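Local coordinates for Alpha/beta hydrolase (Enterobacter asburiae, PDB 6KMO), which probably hydrolyses carboxylic esters, as an esterase or lipase built on the alpha/beta hydrolase fold, at residues A30-F35 / N303-D308; G108-G113 / N179-N184; D216-N221 / L279-E284; N221-G226 / A274-L279; T269-A274 / V295-T300. The protein carries 2 engineered substitutions. All blocks are in the same frame, centred on the assembly; numbering follows the deposited sequence. Where two conformers were deposited one is given.

Interaction 1: A30-F35 / N303-D308; sequences AGVQAF and NGMIHD
Val32, on the first turns of helix 30-41, reaches across to Gly304, Met305 and Ile306, and its three side-chain carbons divide the work. CB points toward residues 303-308 and lies 3.8 Å from Gly304 O. CG1, anti to the backbone N (chi1 170°), meets Ile306 CG2 at 3.7 Å, the two side chains sliding past each other in opposite directions. CG2 is 3.7 Å from Met305 CE. The Met305 side chain starts away from the helix but bends at chi2 and chi3, which carries its methyl back to cross Val32 at about a right angle. One helical turn later, Phe35 meets Ile306 obliquely: Phe35 CE2 lies 3.8 Å from Ile306 CD1. Segment 303-308 rounds a corner at Asn303 and Gly304, bonds through the Met305 backbone to Leu276, and continues to His307. That histidine bonds through ND1 to Asp277 OD2 and touches Ser180, consistent with a Ser-His-Asp catalytic triad. A backbone bond joins Gly304 to Thr29, the residue just before the helix. All three side-chain pairings here are apolar, which implies that the helix is held against this strand by shape and dispersion, with the polar ties lying beside the contact.

Interaction 2: G108-G113 / N179-N184; sequences GGWVLG and NSVGGN
Trp110 lays its indole over Val181, so that one methyl points straight into the aromatic face. Val181 CG1 sits 3.4 Å from the centroid of the Trp110 six-membered ring and 5° off the ring normal, a CH-pi contact placed over the centre. The Val181 torsion (chi1 -61°) sets CG1 anti to its own carbonyl carbon and leaves CG2 to face the backbone of the 108-113 loop, 3.6 Å from Gly109 N. Val181 follows Ser180 in a Gly-x-Ser-x-Gly sequence, and Ser180 has positive phi between strand 174-179 and helix 181-195: the pattern of a nucleophile elbow. Gly108 and Gly109 belong to the His-Gly-Gly-Gly loop, which in hormone-sensitive-lipase relatives probably supplies oxyanion-hole N-H groups. The NE1 corner of the indole is its polar point. In the ring plane, a water accepts from Trp110 NE1 at 2.9 Å and donates to Val181 O at 3.0 Å and to Asn184 OD1 at 2.8 Å, which helps to set the rotation of the indole. Asn184 OD1 also lies near that plane, 3.9 Å from Trp110 CZ2, while its amide nitrogen is committed to the carbonyls of Ala253 and Val210. Beyond the two segments, the indole stacks with Tyr241 and meets Trp238 edge-to-face.

Interaction 3: D216-N221 / L279-E284; sequences DTASYN and LRDEGE
Ser219 and Asp281 are brought together by their first torsions: Ser219 OG stands between its backbone N and carbonyl carbon (chi1 56°), while Asp281 CG is anti to its own carbonyl carbon and beside its N. Each residue thereby offers an oxygen to the other's backbone. Asp281 N gives a fairly straight bond to Ser219 OG (3.0 Å, 158° at the hydrogen). In return Ser219 N reaches Asp281 OD2 at 3.0 Å, coming from well above the carboxylate plane, 60° out of it. Ser219 OG also bonds to Val278 O. The other carboxylate oxygen is held by its neighbour: Arg280 NE (2.9 Å) and NH2 (3.0 Å) both grip Asp281 OD1 side-on, in the guanidinium plane, and one face of that guanidinium rests on Ser219 CB. Asn24 of the second subunit bonds to the same oxygen. Further along, Tyr220 OH lies 3.6 Å from Leu279 CD2, and Glu282 OE1 approaches the ring edge, 3.2 Å from Tyr220 CE2; Glu282 OE2 is bonded to the backbone N of Thr211 and Asp212.

The first turns of helices 218-222 and 280-292 thus exchange side-chain to backbone bonds. In the first, Thr217, the N-cap residue, accepts from Tyr220 N through OG1, Asp281 takes Ser219 N, and a water bridges Ala218 N to Asp281 OD2. In the second, Ser219 OG serves Asp281 N, and a water between Thr217 OG1 and Glu282 receives Glu282 N. A carboxylate beside two helix N-termini and an arginine would probably be stabilised as the anion.

Interaction 4: N221-G226 / A274-L279; sequences NQFENG and AELDVL
The Phe223 ring lies over the backbone of Leu276, with a main-chain hydrogen directed at its middle. Leu276 CA is 3.7 Å from the ring centroid and 5° off the normal, a CH-pi contact, while the opposite face carries Gln222 CG from the preceding residue, offset toward the rim. Polar backbone atoms gather obliquely round the ring: Glu275 O is 3.4 Å from Phe223 CE2, and Asp277 N is 3.6 Å from Phe223 CD2. Elsewhere the approach is apolar: Leu276 CD2 lies 3.7 Å from Phe223 CE1 as the two side chains cross. Phe223 CG is anti to its own carbonyl carbon (chi1 -48°), and CB points directly at the loop, which brings the ring over the turn of residues 275-277. Phe223 is also where the chain first leaves helical geometry after helix 218-222, and its carbonyl meets the second side chain of the contact: Val278 CG1 comes within 3.3 Å of Phe223 O.

The loop beneath the ring is braced from within. Asp277 OD1 accepts from Leu279 N at 2.9 Å, a nearly straight bond (165°) that caps the turn into helix 280-292, while Asp277 OD2 holds His307 ND1, as the acid of a catalytic triad probably would. Glu275 forms a salt bridge with Arg288 of the second subunit, and its carbonyl takes Arg280 NH1. The contact therefore sits where strand 269-274 ends and helix 280-292 has yet to begin, with helix 218-222 leading in from one segment and Met234 of helix 231-241 packing on Val278.

Interaction 5: T269-A274 / V295-T300; sequences TLIQTA and VPVTVT
A beta-alpha-beta crossover, strand 269-274 to helix 280-292 to strand 297-302, brings Thr269-Gln272 into parallel pairing with Val297-Thr300; the strand axes run 4.8 Å apart and 11° from parallel. Five backbone bonds alternate along the pair. Thr269 N donates to Pro296 O (3.0 Å), Thr298 N returns to Thr269 O (3.0 Å), and Ile271 N bonds to Thr298 O (2.9 Å). Thr300 N then reaches Ile271 O, and Thr273 N reaches Thr300 O. The third and fourth of these, Ile271 N to Thr298 O and Thr300 N to Ile271 O, are the straightest, 171° at the hydrogen. CA-H...O contacts lie between, such as Val297 CA to Thr269 O at 3.2 Å. Leu270 sends CD1 over to Thr298 CG2 (3.8 Å) on the face shared with Gln272 and Thr300, where a water bonds to Thr269 O and Thr298 OG1. On the other face Ile271 CD1 lies loosely beside Val299 CG2, 4.3 Å away. Helix 280-292 packs on the Thr269, Val297 and Val299 face, with Thr273 OG1 bonded to Glu284. Strand 203-207 borders 269-274, while 297-302, outermost within the chain, continues through Thr300 into an antiparallel ladder with the second subunit.

All five contacts are largely buried; the centre of interaction 2 lies about 7 Å from the centre of the chain, those of interactions 1, 3 and 4 about 16 Å, and interactions 1, 3, 4 and 5 also reach the second subunit. Interaction 5 is held by backbone bonds, interaction 3 by reciprocal side-chain to backbone bonds and waters, and interactions 1, 2 and 4 by apolar and CH-pi packing, aided in 2 by a water. Interactions 3 and 4 share Asn221 and Leu279 and both use helix 218-222; 4 and 5 share Ala274. The probable catalytic residues join three contacts: His307 (1) bonds to Asp277 (4) and lies beside Ser180 (2).

Interaction 1: A30-F35 / N303-D308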
# COMPACT_ATOMS: atom_id res chain seq x y z
N ALA A 30 -9.28 -0.22 15.54
CA ALA A 30 -10.44 0.04 16.40
C ALA A 30 -11.73 0.05 15.59
O ALA A 30 -12.75 -0.49 16.04
CB ALA A 30 -10.24 1.36 17.13
N GLY A 31 -11.72 0.65 14.40
CA GLY A 31 -12.92 0.69 13.59
C GLY A 31 -13.32 -0.68 13.08
O GLY A 31 -14.50 -1.01 13.01
N VAL A 32 -12.34 -1.50 12.70
CA VAL A 32 -12.66 -2.85 12.25
C VAL A 32 -13.17 -3.69 13.42
O VAL A 32 -14.11 -4.48 13.25
CB VAL A 32 -11.44 -3.48 11.55
CG1 VAL A 32 -11.67 -4.97 11.29
CG2 VAL A 32 -11.19 -2.74 10.23
N GLN A 33 -12.58 -3.51 14.60
CA GLN A 33 -13.05 -4.23 15.78
C GLN A 33 -14.49 -3.84 16.11
O GLN A 33 -15.30 -4.71 16.45
CB GLN A 33 -12.13 -3.96 16.96
CG GLN A 33 -12.50 -4.80 18.17
CD GLN A 33 -12.26 -6.27 17.94
OE1 GLN A 33 -11.13 -6.69 17.71
NE2 GLN A 33 -13.32 -7.06 17.99
N ALA A 34 -14.83 -2.56 15.99
CA ALA A 34 -16.21 -2.14 16.25
C ALA A 34 -17.17 -2.83 15.30
O ALA A 34 -18.25 -3.29 15.71
CB ALA A 34 -16.32 -0.62 16.12
N PHE A 35 -16.80 -2.94 14.03
CA PHE A 35 -17.63 -3.63 13.05
C PHE A 35 -17.76 -5.11 13.41
O PHE A 35 -18.86 -5.66 13.39
CB PHE A 35 -17.02 -3.47 11.66
CG PHE A 35 -17.64 -4.35 10.62
CD1 PHE A 35 -18.84 -4.01 10.03
CD2 PHE A 35 -17.04 -5.55 10.25
CE1 PHE A 35 -19.42 -4.84 9.09
CE2 PHE A 35 -17.64 -6.37 9.32
CZ PHE A 35 -18.82 -6.00 8.73
N ASN A 303 -2.41 -3.47 7.16
CA ASN A 303 -2.54 -4.01 8.51
C ASN A 303 -3.85 -3.60 9.19
O ASN A 303 -4.46 -2.58 8.88
CB ASN A 303 -1.34 -3.59 9.37
CG ASN A 303 -0.19 -4.55 9.28
OD1 ASN A 303 -0.18 -5.50 8.48
ND2 ASN A 303 0.81 -4.33 10.11
N GLY A 304 -4.30 -4.46 10.10
CA GLY A 304 -5.47 -4.19 10.88
C GLY A 304 -6.77 -4.47 10.17
O GLY A 304 -7.84 -4.24 10.76
N MET A 305 -6.72 -4.94 8.93
CA MET A 305 -7.90 -5.09 8.10
C MET A 305 -8.37 -6.54 8.06
O MET A 305 -7.58 -7.48 8.15
CB MET A 305 -7.62 -4.63 6.65
CG MET A 305 -7.37 -3.15 6.46
SD MET A 305 -8.77 -2.04 7.00
CE MET A 305 -8.12 -1.49 8.65
N ILE A 306 -9.68 -6.69 7.88
CA ILE A 306 -10.29 -7.96 7.57
C ILE A 306 -10.50 -8.10 6.07
O ILE A 306 -10.43 -7.14 5.31
CB ILE A 306 -11.64 -8.14 8.31
CG1 ILE A 306 -12.58 -6.98 8.00
CG2 ILE A 306 -11.42 -8.32 9.80
CD1 ILE A 306 -14.00 -7.22 8.44
N HIS A 307 -10.79 -9.33 5.65
CA HIS A 307 -11.25 -9.58 4.29
C HIS A 307 -12.34 -8.59 3.88
O HIS A 307 -13.24 -8.28 4.65
CB HIS A 307 -11.80 -11.01 4.22
CG HIS A 307 -12.18 -11.42 2.84
ND1 HIS A 307 -11.25 -11.67 1.86
CD2 HIS A 307 -13.39 -11.53 2.24
CE1 HIS A 307 -11.88 -11.96 0.73
NE2 HIS A 307 -13.18 -11.89 0.94
N ASP A 308 -12.27 -8.13 2.63
CA ASP A 308 -13.31 -7.26 2.07
C ASP A 308 -13.37 -5.90 2.78
O ASP A 308 -14.38 -5.20 2.72
CB ASP A 308 -14.69 -7.93 2.05
CG ASP A 308 -15.01 -8.58 0.72
OD1 ASP A 308 -14.47 -8.18 -0.35
OD2 ASP A 308 -15.86 -9.50 0.74

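Interaction 2: G108-G113 / N179-N184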
# COMPACT_ATOMS: atom_id res chain seq x y z
N GLY A 108 -17.79 -12.22 -3.48
CA GLY A 108 -18.94 -12.87 -2.89
C GLY A 108 -18.92 -14.38 -2.91
O GLY A 108 -19.97 -15.02 -2.73
N GLY A 109 -17.75 -15.00 -3.11
CA GLY A 109 -17.69 -16.44 -3.04
C GLY A 109 -18.45 -17.16 -4.12
O GLY A 109 -18.84 -18.33 -3.93
N TRP A 110 -18.68 -16.50 -5.26
CA TRP A 110 -19.44 -16.97 -6.42
C TRP A 110 -20.94 -17.02 -6.14
O TRP A 110 -21.75 -16.79 -7.04
CB TRP A 110 -18.91 -18.29 -6.97
CG TRP A 110 -17.47 -18.20 -7.42
CD1 TRP A 110 -16.99 -17.56 -8.52
CD2 TRP A 110 -16.33 -18.77 -6.77
NE1 TRP A 110 -15.63 -17.68 -8.60
CE2 TRP A 110 -15.20 -18.43 -7.54
CE3 TRP A 110 -16.15 -19.53 -5.60
CZ2 TRP A 110 -13.92 -18.84 -7.20
CZ3 TRP A 110 -14.88 -19.94 -5.28
CH2 TRP A 110 -13.78 -19.60 -6.07
N VAL A 111 -21.31 -17.30 -4.89
CA VAL A 111 -22.72 -17.36 -4.50
C VAL A 111 -23.31 -15.96 -4.31
O VAL A 111 -24.45 -15.70 -4.74
CB VAL A 111 -22.85 -18.20 -3.22
CG1 VAL A 111 -24.31 -18.29 -2.79
CG2 VAL A 111 -22.28 -19.58 -3.41
N LEU A 112 -22.57 -15.06 -3.68
CA LEU A 112 -23.07 -13.74 -3.30
C LEU A 112 -22.59 -12.67 -4.26
O LEU A 112 -21.73 -12.89 -5.11
CB LEU A 112 -22.58 -13.37 -1.89
CG LEU A 112 -22.49 -14.45 -0.82
CD1 LEU A 112 -21.92 -13.83 0.46
CD2 LEU A 112 -23.84 -15.08 -0.57
N GLY A 113 -23.13 -11.48 -4.09
CA GLY A 113 -22.64 -10.32 -4.78
C GLY A 113 -23.37 -10.04 -6.08
O GLY A 113 -24.07 -10.88 -6.64
N ASN A 179 -12.30 -8.01 -6.48
CA ASN A 179 -12.09 -8.32 -5.06
C ASN A 179 -12.47 -9.77 -4.77
O ASN A 179 -13.51 -10.25 -5.23
CB ASN A 179 -12.92 -7.40 -4.15
CG ASN A 179 -14.42 -7.45 -4.43
OD1 ASN A 179 -14.86 -7.19 -5.55
ND2 ASN A 179 -15.21 -7.75 -3.41
N SER A 180 -11.61 -10.46 -4.02
CA SER A 180 -11.94 -11.78 -3.47
C SER A 180 -12.00 -12.80 -4.60
O SER A 180 -11.02 -12.98 -5.32
CB SER A 180 -13.20 -11.68 -2.63
OG SER A 180 -13.15 -10.56 -1.76
N VAL A 181 -13.14 -13.48 -4.80
CA VAL A 181 -13.26 -14.33 -5.98
C VAL A 181 -13.20 -13.49 -7.26
O VAL A 181 -12.87 -14.02 -8.32
CB VAL A 181 -14.48 -15.27 -6.00
CG1 VAL A 181 -14.45 -16.24 -4.82
CG2 VAL A 181 -15.80 -14.53 -6.12
N GLY A 182 -13.53 -12.21 -7.17
CA GLY A 182 -13.31 -11.32 -8.29
C GLY A 182 -11.84 -11.13 -8.61
O GLY A 182 -11.47 -10.98 -9.78
N GLY A 183 -10.99 -11.13 -7.59
CA GLY A 183 -9.55 -11.13 -7.83
C GLY A 183 -9.06 -12.43 -8.44
O GLY A 183 -8.16 -12.44 -9.29
N ASN A 184 -9.64 -13.56 -8.01
CA ASN A 184 -9.44 -14.84 -8.69
C ASN A 184 -9.80 -14.72 -10.16
O ASN A 184 -9.05 -15.17 -11.03
CB ASN A 184 -10.32 -15.87 -7.98
CG ASN A 184 -10.22 -17.25 -8.56
OD1 ASN A 184 -10.98 -17.59 -9.47
ND2 ASN A 184 -9.31 -18.06 -8.04
O HOH W 1 -13.48 -16.40 -10.12

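Interaction 3: D216-N221 / L279-E284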
# COMPACT_ATOMS: atom_id res chain seq x y z
N ASP A 216 -5.59 -24.61 4.34
CA ASP A 216 -4.61 -25.01 5.34
C ASP A 216 -3.41 -24.09 5.44
O ASP A 216 -2.40 -24.47 6.05
CB ASP A 216 -4.13 -26.44 5.05
CG ASP A 216 -3.59 -26.60 3.61
OD1 ASP A 216 -3.11 -27.72 3.30
OD2 ASP A 216 -3.63 -25.64 2.79
N THR A 217 -3.46 -22.90 4.86
CA THR A 217 -2.38 -21.94 5.07
C THR A 217 -2.40 -21.45 6.52
O THR A 217 -3.39 -21.58 7.25
CB THR A 217 -2.51 -20.75 4.11
OG1 THR A 217 -3.70 -20.04 4.40
CG2 THR A 217 -2.52 -21.23 2.66
N ALA A 218 -1.29 -20.83 6.94
CA ALA A 218 -1.24 -20.31 8.30
C ALA A 218 -2.33 -19.28 8.54
O ALA A 218 -2.96 -19.27 9.61
CB ALA A 218 0.15 -19.73 8.59
N SER A 219 -2.59 -18.41 7.57
CA SER A 219 -3.64 -17.42 7.78
C SER A 219 -5.03 -18.07 7.82
O SER A 219 -5.90 -17.61 8.56
CB SER A 219 -3.57 -16.30 6.74
OG SER A 219 -3.63 -16.79 5.40
N TYR A 220 -5.25 -19.14 7.06
CA TYR A 220 -6.52 -19.85 7.15
C TYR A 220 -6.74 -20.36 8.56
O TYR A 220 -7.86 -20.30 9.08
CB TYR A 220 -6.55 -21.01 6.16
CG TYR A 220 -7.49 -20.83 4.99
CD1 TYR A 220 -8.87 -20.92 5.16
CD2 TYR A 220 -7.01 -20.58 3.72
CE1 TYR A 220 -9.74 -20.76 4.08
CE2 TYR A 220 -7.86 -20.41 2.65
CZ TYR A 220 -9.21 -20.50 2.83
OH TYR A 220 -10.05 -20.36 1.74
N ASN A 221 -5.68 -20.85 9.19
CA ASN A 221 -5.81 -21.38 10.55
C ASN A 221 -5.92 -20.27 11.57
O ASN A 221 -6.75 -20.34 12.49
CB ASN A 221 -4.63 -22.31 10.83
CG ASN A 221 -4.64 -23.55 9.94
OD1 ASN A 221 -5.69 -24.01 9.52
ND2 ASN A 221 -3.47 -24.08 9.66
N LEU A 279 -7.46 -15.59 3.53
CA LEU A 279 -6.89 -15.59 2.19
C LEU A 279 -5.57 -14.84 2.10
O LEU A 279 -4.95 -14.83 1.03
CB LEU A 279 -7.88 -14.95 1.21
CG LEU A 279 -9.27 -15.57 1.15
CD1 LEU A 279 -10.11 -14.75 0.19
CD2 LEU A 279 -9.21 -17.03 0.77
N ARG A 280 -5.11 -14.21 3.17
CA ARG A 280 -3.92 -13.37 3.08
C ARG A 280 -2.73 -14.12 2.50
O ARG A 280 -2.08 -13.66 1.56
CB ARG A 280 -3.57 -12.86 4.47
CG ARG A 280 -2.37 -11.95 4.52
CD ARG A 280 -1.90 -11.81 5.95
NE ARG A 280 -1.28 -13.03 6.43
CZ ARG A 280 -1.04 -13.29 7.71
NH1 ARG A 280 -1.41 -12.46 8.66
NH2 ARG A 280 -0.40 -14.40 8.04
N ASP A 281 -2.43 -15.29 3.06
CA ASP A 281 -1.18 -15.96 2.71
C ASP A 281 -1.19 -16.42 1.25
O ASP A 281 -0.17 -16.29 0.56
CB ASP A 281 -0.92 -17.11 3.66
CG ASP A 281 -0.42 -16.66 5.01
OD1 ASP A 281 -0.14 -15.46 5.22
OD2 ASP A 281 -0.27 -17.57 5.86
N GLU A 282 -2.33 -16.93 0.76
CA GLU A 282 -2.36 -17.38 -0.63
C GLU A 282 -2.26 -16.21 -1.60
O GLU A 282 -1.75 -16.37 -2.72
CB GLU A 282 -3.61 -18.23 -0.89
CG GLU A 282 -4.92 -17.47 -0.99
CD GLU A 282 -6.10 -18.39 -0.82
OE1 GLU A 282 -6.16 -19.05 0.24
OE2 GLU A 282 -6.96 -18.46 -1.73
N GLY A 283 -2.75 -15.04 -1.21
CA GLY A 283 -2.60 -13.87 -2.06
C GLY A 283 -1.16 -13.42 -2.13
O GLY A 283 -0.63 -13.14 -3.21
N GLU A 284 -0.49 -13.34 -0.97
CA GLU A 284 0.93 -12.97 -0.96
C GLU A 284 1.79 -14.01 -1.66
O GLU A 284 2.71 -13.66 -2.40
CB GLU A 284 1.37 -12.71 0.48
CG GLU A 284 0.59 -11.56 1.09
CD GLU A 284 0.98 -11.15 2.49
OE1 GLU A 284 1.98 -11.66 3.06
OE2 GLU A 284 0.28 -10.26 3.03
O HOH W 2 -4.56 -18.23 2.37
O HOH W 3 0.95 -20.16 5.07
O HOH W 4 -9.11 -20.12 -0.80

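Interaction 4: N221-G226 / A274-L279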
# COMPACT_ATOMS: atom_id res chain seq x y z
N ASN A 221 -5.68 -20.85 9.19
CA ASN A 221 -5.81 -21.38 10.55
C ASN A 221 -5.92 -20.27 11.57
O ASN A 221 -6.75 -20.34 12.49
CB ASN A 221 -4.63 -22.31 10.83
CG ASN A 221 -4.64 -23.55 9.94
OD1 ASN A 221 -5.69 -24.01 9.52
ND2 ASN A 221 -3.47 -24.08 9.66
N GLN A 222 -5.13 -19.21 11.42
CA GLN A 222 -5.13 -18.15 12.43
C GLN A 222 -6.45 -17.39 12.45
O GLN A 222 -6.93 -17.00 13.52
CB GLN A 222 -3.97 -17.20 12.18
CG GLN A 222 -3.81 -16.17 13.28
CD GLN A 222 -2.49 -15.43 13.18
OE1 GLN A 222 -1.71 -15.66 12.26
NE2 GLN A 222 -2.24 -14.52 14.12
N PHE A 223 -7.06 -17.16 11.28
CA PHE A 223 -8.26 -16.33 11.19
C PHE A 223 -9.50 -17.14 10.82
O PHE A 223 -10.45 -16.58 10.29
CB PHE A 223 -8.03 -15.15 10.23
CG PHE A 223 -6.73 -14.42 10.51
CD1 PHE A 223 -6.57 -13.71 11.69
CD2 PHE A 223 -5.67 -14.49 9.64
CE1 PHE A 223 -5.37 -13.08 11.99
CE2 PHE A 223 -4.46 -13.86 9.95
CZ PHE A 223 -4.32 -13.16 11.14
N GLU A 224 -9.53 -18.43 11.20
CA GLU A 224 -10.56 -19.33 10.70
C GLU A 224 -11.97 -18.92 11.10
O GLU A 224 -12.91 -19.17 10.35
CB GLU A 224 -10.26 -20.78 11.08
CG GLU A 224 -10.20 -21.09 12.52
CD GLU A 224 -10.07 -22.60 12.75
OE1 GLU A 224 -9.83 -23.01 13.91
OE2 GLU A 224 -10.20 -23.37 11.78
N ASN A 225 -12.15 -18.28 12.27
CA ASN A 225 -13.45 -17.79 12.69
C ASN A 225 -13.29 -16.44 13.37
O ASN A 225 -12.24 -16.14 13.93
CB ASN A 225 -14.13 -18.75 13.69
CG ASN A 225 -14.63 -20.02 13.04
OD1 ASN A 225 -15.53 -19.98 12.19
ND2 ASN A 225 -14.03 -21.13 13.39
N GLY A 226 -14.36 -15.65 13.32
CA GLY A 226 -14.44 -14.39 14.04
C GLY A 226 -14.05 -13.16 13.25
O GLY A 226 -14.20 -12.04 13.78
N ALA A 274 -5.25 -8.28 3.13
CA ALA A 274 -5.66 -7.86 4.46
C ALA A 274 -4.90 -8.68 5.50
O ALA A 274 -4.80 -9.90 5.38
CB ALA A 274 -7.15 -8.08 4.65
N GLU A 275 -4.40 -8.00 6.54
CA GLU A 275 -3.60 -8.71 7.54
C GLU A 275 -4.38 -9.82 8.23
O GLU A 275 -3.82 -10.88 8.53
CB GLU A 275 -3.05 -7.73 8.59
CG GLU A 275 -2.24 -8.39 9.70
CD GLU A 275 -1.81 -7.44 10.79
OE1 GLU A 275 -2.48 -6.42 11.03
OE2 GLU A 275 -0.76 -7.75 11.41
N LEU A 276 -5.67 -9.60 8.50
CA LEU A 276 -6.46 -10.56 9.28
C LEU A 276 -7.50 -11.21 8.39
O LEU A 276 -8.70 -11.03 8.59
CB LEU A 276 -7.10 -9.86 10.50
CG LEU A 276 -6.07 -9.30 11.50
CD1 LEU A 276 -5.91 -7.81 11.31
CD2 LEU A 276 -6.45 -9.62 12.95
N ASP A 277 -7.05 -11.97 7.39
CA ASP A 277 -7.88 -12.59 6.36
C ASP A 277 -7.34 -13.99 6.13
O ASP A 277 -6.14 -14.18 5.94
CB ASP A 277 -7.77 -11.74 5.08
CG ASP A 277 -8.63 -12.22 3.91
OD1 ASP A 277 -9.22 -13.32 3.96
OD2 ASP A 277 -8.72 -11.45 2.92
N VAL A 278 -8.24 -14.99 6.15
CA VAL A 278 -7.83 -16.35 5.83
C VAL A 278 -7.09 -16.42 4.50
O VAL A 278 -6.18 -17.24 4.34
CB VAL A 278 -9.02 -17.34 5.85
CG1 VAL A 278 -9.58 -17.49 7.26
CG2 VAL A 278 -10.11 -16.94 4.87
N LEU A 279 -7.46 -15.59 3.53
CA LEU A 279 -6.89 -15.59 2.19
C LEU A 279 -5.57 -14.84 2.10
O LEU A 279 -4.95 -14.83 1.03
CB LEU A 279 -7.88 -14.95 1.21
CG LEU A 279 -9.27 -15.57 1.15
CD1 LEU A 279 -10.11 -14.75 0.19
CD2 LEU A 279 -9.21 -17.03 0.77

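Interaction 5: T269-A274 / V295-T300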
# COMPACT_ATOMS: atom_id res chain seq x y z
N THR A 269 0.85 -6.38 -12.25
CA THR A 269 -0.16 -6.68 -11.25
C THR A 269 0.11 -5.96 -9.93
O THR A 269 1.26 -5.83 -9.50
CB THR A 269 -0.20 -8.20 -11.01
OG1 THR A 269 -0.66 -8.86 -12.19
CG2 THR A 269 -1.12 -8.60 -9.89
N LEU A 270 -0.98 -5.52 -9.30
CA LEU A 270 -1.01 -5.08 -7.91
C LEU A 270 -1.89 -6.06 -7.15
O LEU A 270 -3.02 -6.32 -7.58
CB LEU A 270 -1.60 -3.68 -7.80
CG LEU A 270 -1.89 -3.20 -6.37
CD1 LEU A 270 -0.62 -3.08 -5.54
CD2 LEU A 270 -2.60 -1.87 -6.39
N ILE A 271 -1.39 -6.58 -6.03
CA ILE A 271 -2.19 -7.39 -5.12
C ILE A 271 -2.26 -6.66 -3.79
O ILE A 271 -1.22 -6.29 -3.24
CB ILE A 271 -1.57 -8.79 -4.91
CG1 ILE A 271 -1.56 -9.58 -6.20
CG2 ILE A 271 -2.33 -9.55 -3.83
CD1 ILE A 271 -0.69 -10.83 -6.18
N GLN A 272 -3.47 -6.44 -3.28
CA GLN A 272 -3.65 -5.99 -1.91
C GLN A 272 -4.10 -7.17 -1.06
O GLN A 272 -4.96 -7.94 -1.48
CB GLN A 272 -4.70 -4.89 -1.77
CG GLN A 272 -4.39 -3.62 -2.56
CD GLN A 272 -5.19 -2.42 -2.11
OE1 GLN A 272 -6.17 -2.54 -1.36
NE2 GLN A 272 -4.80 -1.24 -2.60
N THR A 273 -3.52 -7.31 0.13
CA THR A 273 -4.00 -8.30 1.08
C THR A 273 -4.37 -7.61 2.39
O THR A 273 -3.91 -6.52 2.71
CB THR A 273 -2.97 -9.41 1.32
OG1 THR A 273 -1.81 -8.80 1.88
CG2 THR A 273 -2.66 -10.18 0.05
N ALA A 274 -5.25 -8.28 3.13
CA ALA A 274 -5.66 -7.86 4.46
C ALA A 274 -4.90 -8.68 5.50
O ALA A 274 -4.80 -9.90 5.38
CB ALA A 274 -7.15 -8.08 4.65
N VAL A 295 7.14 -11.35 -13.80
CA VAL A 295 6.00 -10.44 -13.91
C VAL A 295 6.25 -9.24 -13.01
O VAL A 295 6.55 -9.43 -11.83
CB VAL A 295 4.74 -11.17 -13.47
CG1 VAL A 295 3.52 -10.25 -13.52
CG2 VAL A 295 4.50 -12.40 -14.34
N PRO A 296 6.11 -8.01 -13.50
CA PRO A 296 6.15 -6.85 -12.60
C PRO A 296 4.95 -6.90 -11.66
O PRO A 296 3.79 -6.86 -12.10
CB PRO A 296 6.10 -5.64 -13.54
CG PRO A 296 6.58 -6.21 -14.88
CD PRO A 296 5.99 -7.58 -14.91
N VAL A 297 5.21 -7.01 -10.37
CA VAL A 297 4.15 -7.21 -9.39
C VAL A 297 4.49 -6.49 -8.08
O VAL A 297 5.63 -6.53 -7.60
CB VAL A 297 3.84 -8.71 -9.17
CG1 VAL A 297 5.08 -9.46 -8.72
CG2 VAL A 297 2.73 -8.87 -8.16
N THR A 298 3.48 -5.84 -7.51
CA THR A 298 3.55 -5.19 -6.21
C THR A 298 2.57 -5.89 -5.30
O THR A 298 1.42 -6.12 -5.70
CB THR A 298 3.15 -3.71 -6.35
OG1 THR A 298 4.04 -3.05 -7.25
CG2 THR A 298 3.19 -3.01 -5.02
N VAL A 299 3.01 -6.23 -4.09
CA VAL A 299 2.14 -6.85 -3.09
C VAL A 299 2.14 -5.97 -1.85
O VAL A 299 3.19 -5.75 -1.24
CB VAL A 299 2.60 -8.27 -2.73
CG1 VAL A 299 1.69 -8.87 -1.67
CG2 VAL A 299 2.62 -9.17 -3.97
N THR A 300 0.96 -5.47 -1.48
CA THR A 300 0.80 -4.58 -0.34
C THR A 300 -0.16 -5.22 0.66
O THR A 300 -1.32 -5.48 0.32
CB THR A 300 0.21 -3.23 -0.74
OG1 THR A 300 0.90 -2.70 -1.88
CG2 THR A 300 0.30 -2.22 0.40
O HOH W 5 2.58 -3.36 -9.83
O HOH W 6 -1.78 -1.18 -2.78